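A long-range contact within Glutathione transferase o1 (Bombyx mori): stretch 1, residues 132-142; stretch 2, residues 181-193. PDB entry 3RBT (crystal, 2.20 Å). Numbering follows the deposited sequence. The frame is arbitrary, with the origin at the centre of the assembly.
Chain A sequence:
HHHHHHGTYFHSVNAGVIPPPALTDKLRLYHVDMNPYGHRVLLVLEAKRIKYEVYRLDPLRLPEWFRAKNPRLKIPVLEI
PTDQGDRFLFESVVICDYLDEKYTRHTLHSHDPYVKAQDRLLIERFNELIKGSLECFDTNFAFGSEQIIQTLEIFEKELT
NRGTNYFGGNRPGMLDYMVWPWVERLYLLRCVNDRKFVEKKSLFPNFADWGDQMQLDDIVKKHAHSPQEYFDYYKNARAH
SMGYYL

Stretch 1 132-142: GSLECFDTNFA
Stretch 2 181-193: PWVERLYLLRCVN

No hydrogen bond joins these two stretches: side-chain packing alone, centred on two phenylalanine rings, buries 397 Å² between stretches whose touching residues are at least 47 apart in sequence. Stretch 1 enters as a helix (132-138) and continues as a loop; stretch 2 continues an earlier helix from 181, kinked where N of Pro-181 and Trp-182 lacks a bond to the preceding turn, passes through a type I turn from Leu-186 to Leu-189, and goes on as a weakly bonded helix, about 189-192. The two main helices run in broadly the same direction, 37° apart, with axes 11.4 Å apart at closest approach, a gap wide enough for side chains to fill. Register is set by Ser-133 beside Trp-182 (CA to CA 7.6 Å) and Phe-141 beside Val-192 (CA to CA 7.5 Å).

At the first end, the CA-to-CB bond of Ser-133 points toward stretch 2 (chi1 p), and its OG lies 3.5 Å from CD1 of Trp-182, at the edge of the indole (chi1 m, chi2 -93°). A small side chain suits this close approach; its hydroxyl is hydrogen-bonded to a residue flanking one of the stretches.

Phe-137 fills the middle. Its CB leaves sideways, but chi1 m and chi2 -17° bring the buried ring across. Leu-188 (p, p) lays CD2 over one face, 3.9 Å from the ring centroid and 22° off the normal, a CH-pi contact; CD2 is 3.7 Å from CZ of Phe-137. Leu-189 CD1 meets the ring edge, 4.4 Å from Phe-137 CE1, and also lies 3.9 Å from Cys-136 SG (chi1 t), so the thiol joins the apolar packing. Both chi angles of Leu-189 lie between wells (-128°, 96°). Arg-185 offers its aliphatic root, CB 3.9 Å from Phe-137 CE2, while its end leads away; its NH1 donates to Pro-181 O at 2.9 Å. Leu-186 (m, t) adds CD2, 4.5 Å from Phe-137 CZ.

Beyond the helix, Thr-139 OG1 donates to Glu-135 O (2.8 Å), and Phe-141 N to Cys-136 O (2.8 Å). Asn-140 (phi/psi 44/51) and Phe-141 (53/31) both take left-handed backbone conformations, and Phe-141 CB points toward stretch 2. With chi1 -35° and chi2 103°, its ring packs against Leu-188 (Phe-141 CE2 to Leu-188 CD1, 3.5 Å) and Val-192 (Phe-141 CD1 to Val-192 CG2, 3.6 Å; valine chi1 t). Leu-188 thus packs against both rings: CD2 lies over the Phe-137 face, and CD1 is nearest to Phe-141 CE2 but also 4.0 Å from Phe-137 CE1.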

# COMPACT_ATOMS: atom_id res chain seq x y z
N GLY A 132 3.97 12.92 -11.24
CA GLY A 132 4.49 13.72 -12.34
C GLY A 132 3.59 13.73 -13.57
O GLY A 132 3.39 14.78 -14.19
N SER A 133 3.04 12.58 -13.93
CA SER A 133 2.15 12.50 -15.09
C SER A 133 0.84 13.25 -14.84
O SER A 133 0.31 13.91 -15.74
CB SER A 133 1.89 11.04 -15.47
OG SER A 133 0.88 10.48 -14.65
N LEU A 134 0.34 13.16 -13.60
CA LEU A 134 -0.87 13.85 -13.17
C LEU A 134 -0.75 15.37 -13.34
O LEU A 134 -1.63 16.01 -13.91
CB LEU A 134 -1.15 13.49 -11.71
CG LEU A 134 -2.50 13.79 -11.06
CD1 LEU A 134 -3.61 13.00 -11.71
CD2 LEU A 134 -2.42 13.43 -9.57
N GLU A 135 0.35 15.93 -12.83
CA GLU A 135 0.64 17.35 -12.95
C GLU A 135 0.83 17.76 -14.41
O GLU A 135 0.40 18.84 -14.83
CB GLU A 135 1.90 17.68 -12.14
CG GLU A 135 2.35 19.13 -12.20
CD GLU A 135 3.61 19.39 -11.39
OE1 GLU A 135 4.27 20.43 -11.61
OE2 GLU A 135 3.96 18.55 -10.52
N CYS A 136 1.49 16.88 -15.18
CA CYS A 136 1.76 17.11 -16.58
C CYS A 136 0.48 17.31 -17.38
O CYS A 136 0.34 18.31 -18.09
CB CYS A 136 2.57 15.94 -17.16
SG CYS A 136 3.14 16.17 -18.86
N PHE A 137 -0.46 16.38 -17.25
CA PHE A 137 -1.68 16.39 -18.05
C PHE A 137 -2.65 17.46 -17.58
O PHE A 137 -3.62 17.80 -18.28
CB PHE A 137 -2.36 15.01 -18.06
CG PHE A 137 -1.47 13.88 -18.53
CD1 PHE A 137 -0.30 14.13 -19.25
CD2 PHE A 137 -1.82 12.56 -18.27
CE1 PHE A 137 0.51 13.09 -19.69
CE2 PHE A 137 -1.03 11.52 -18.70
CZ PHE A 137 0.15 11.78 -19.41
N ASP A 138 -2.38 18.01 -16.40
CA ASP A 138 -3.20 19.03 -15.78
C ASP A 138 -2.78 20.43 -16.25
O ASP A 138 -3.58 21.36 -16.20
CB ASP A 138 -3.08 18.93 -14.26
CG ASP A 138 -4.40 19.16 -13.54
OD1 ASP A 138 -5.48 18.89 -14.11
OD2 ASP A 138 -4.36 19.60 -12.37
N THR A 139 -1.54 20.56 -16.74
CA THR A 139 -0.95 21.87 -17.01
C THR A 139 -0.46 22.07 -18.45
O THR A 139 0.59 22.66 -18.69
CB THR A 139 0.23 22.15 -16.04
OG1 THR A 139 1.24 21.14 -16.20
CG2 THR A 139 -0.24 22.16 -14.58
N ASN A 140 -1.25 21.60 -19.42
CA ASN A 140 -0.83 21.52 -20.83
C ASN A 140 0.61 20.97 -21.02
O ASN A 140 1.45 21.59 -21.70
CB ASN A 140 -1.03 22.85 -21.60
CG ASN A 140 -1.04 22.66 -23.12
OD1 ASN A 140 -1.98 22.10 -23.68
ND2 ASN A 140 0.02 23.12 -23.78
N PHE A 141 0.86 19.82 -20.40
CA PHE A 141 2.07 19.02 -20.63
C PHE A 141 3.36 19.82 -20.47
O PHE A 141 4.37 19.53 -21.12
CB PHE A 141 1.99 18.30 -21.99
CG PHE A 141 0.59 17.87 -22.35
CD1 PHE A 141 -0.15 18.59 -23.29
CD2 PHE A 141 0.00 16.78 -21.73
CE1 PHE A 141 -1.45 18.20 -23.61
CE2 PHE A 141 -1.29 16.39 -22.04
CZ PHE A 141 -2.02 17.10 -22.99
N ALA A 142 3.31 20.81 -19.59
CA ALA A 142 4.42 21.74 -19.36
C ALA A 142 5.29 21.37 -18.16
O ALA A 142 6.47 21.75 -18.12
CB ALA A 142 3.88 23.16 -19.22
N PRO A 181 -1.02 1.33 -17.50
CA PRO A 181 -1.91 2.44 -17.85
C PRO A 181 -1.21 3.80 -17.99
O PRO A 181 -1.48 4.52 -18.95
CB PRO A 181 -2.92 2.44 -16.70
CG PRO A 181 -3.01 1.02 -16.33
CD PRO A 181 -1.59 0.54 -16.39
N TRP A 182 -0.30 4.12 -17.08
CA TRP A 182 0.43 5.39 -17.15
C TRP A 182 1.45 5.40 -18.29
O TRP A 182 1.59 6.41 -18.97
CB TRP A 182 1.07 5.74 -15.80
CG TRP A 182 0.00 6.05 -14.80
CD1 TRP A 182 -0.51 7.30 -14.49
CD2 TRP A 182 -0.72 5.12 -14.00
NE1 TRP A 182 -1.49 7.18 -13.55
CE2 TRP A 182 -1.65 5.86 -13.23
CE3 TRP A 182 -0.68 3.72 -13.85
CZ2 TRP A 182 -2.52 5.24 -12.31
CZ3 TRP A 182 -1.54 3.12 -12.95
CH2 TRP A 182 -2.45 3.88 -12.20
N VAL A 183 2.11 4.27 -18.52
CA VAL A 183 3.05 4.15 -19.63
C VAL A 183 2.36 4.38 -20.99
O VAL A 183 2.87 5.11 -21.84
CB VAL A 183 3.84 2.82 -19.58
CG1 VAL A 183 4.74 2.67 -20.80
CG2 VAL A 183 4.69 2.77 -18.32
N GLU A 184 1.19 3.77 -21.19
CA GLU A 184 0.44 3.94 -22.43
C GLU A 184 0.06 5.41 -22.67
O GLU A 184 0.09 5.89 -23.81
CB GLU A 184 -0.81 3.09 -22.40
CG GLU A 184 -1.44 2.85 -23.75
CD GLU A 184 -2.68 2.02 -23.63
OE1 GLU A 184 -3.77 2.60 -23.41
OE2 GLU A 184 -2.58 0.77 -23.74
N ARG A 185 -0.30 6.10 -21.59
CA ARG A 185 -0.64 7.52 -21.63
C ARG A 185 0.55 8.41 -22.00
O ARG A 185 0.37 9.41 -22.69
CB ARG A 185 -1.25 7.98 -20.31
CG ARG A 185 -2.71 7.56 -20.17
CD ARG A 185 -3.21 7.57 -18.74
NE ARG A 185 -4.64 7.25 -18.71
CZ ARG A 185 -5.14 6.02 -18.86
NH1 ARG A 185 -4.33 4.98 -19.03
NH2 ARG A 185 -6.45 5.83 -18.84
N LEU A 186 1.75 8.02 -21.58
CA LEU A 186 2.96 8.80 -21.87
C LEU A 186 3.21 9.03 -23.35
O LEU A 186 3.72 10.08 -23.74
CB LEU A 186 4.20 8.18 -21.22
CG LEU A 186 4.22 8.17 -19.69
CD1 LEU A 186 5.50 7.52 -19.17
CD2 LEU A 186 4.04 9.57 -19.11
N TYR A 187 2.84 8.05 -24.18
CA TYR A 187 2.99 8.17 -25.64
C TYR A 187 2.29 9.41 -26.22
O TYR A 187 2.66 9.88 -27.29
CB TYR A 187 2.49 6.90 -26.36
CG TYR A 187 3.30 5.63 -26.08
CD1 TYR A 187 4.54 5.42 -26.69
CD2 TYR A 187 2.82 4.64 -25.24
CE1 TYR A 187 5.28 4.26 -26.45
CE2 TYR A 187 3.54 3.48 -25.00
CZ TYR A 187 4.77 3.30 -25.60
OH TYR A 187 5.47 2.14 -25.34
N LEU A 188 1.29 9.95 -25.52
CA LEU A 188 0.63 11.18 -25.96
C LEU A 188 1.64 12.33 -26.12
O LEU A 188 1.43 13.24 -26.92
CB LEU A 188 -0.53 11.58 -25.03
CG LEU A 188 -0.27 12.16 -23.63
CD1 LEU A 188 0.07 13.65 -23.66
CD2 LEU A 188 -1.46 11.94 -22.71
N LEU A 189 2.72 12.26 -25.35
CA LEU A 189 3.73 13.31 -25.31
C LEU A 189 4.45 13.45 -26.65
O LEU A 189 5.08 14.48 -26.91
CB LEU A 189 4.75 13.05 -24.19
CG LEU A 189 4.97 14.22 -23.24
CD1 LEU A 189 4.09 14.06 -22.01
CD2 LEU A 189 6.44 14.37 -22.84
N ARG A 190 4.35 12.43 -27.50
CA ARG A 190 4.93 12.47 -28.83
C ARG A 190 4.11 13.39 -29.73
O ARG A 190 4.63 13.92 -30.70
CB ARG A 190 5.03 11.06 -29.43
CG ARG A 190 6.18 10.92 -30.44
CD ARG A 190 6.15 9.61 -31.22
NE ARG A 190 6.09 8.43 -30.35
CZ ARG A 190 6.75 7.30 -30.58
NH1 ARG A 190 7.55 7.19 -31.64
NH2 ARG A 190 6.63 6.27 -29.74
N CYS A 191 2.84 13.57 -29.38
CA CYS A 191 1.98 14.55 -30.05
C CYS A 191 2.34 15.99 -29.63
O CYS A 191 2.20 16.93 -30.42
CB CYS A 191 0.50 14.27 -29.79
SG CYS A 191 -0.05 12.58 -30.17
N VAL A 192 2.80 16.15 -28.39
CA VAL A 192 3.19 17.46 -27.86
C VAL A 192 4.54 17.90 -28.40
O VAL A 192 4.65 18.95 -29.03
CB VAL A 192 3.24 17.49 -26.30
CG1 VAL A 192 3.53 18.91 -25.80
CG2 VAL A 192 1.95 16.95 -25.70
N ASN A 193 5.57 17.08 -28.15
CA ASN A 193 6.92 17.37 -28.63
C ASN A 193 7.59 16.10 -29.15
O ASN A 193 8.29 15.41 -28.40
CB ASN A 193 7.76 18.04 -27.54
CG ASN A 193 9.02 18.73 -28.08
OD1 ASN A 193 9.59 18.32 -29.09
ND2 ASN A 193 9.45 19.77 -27.38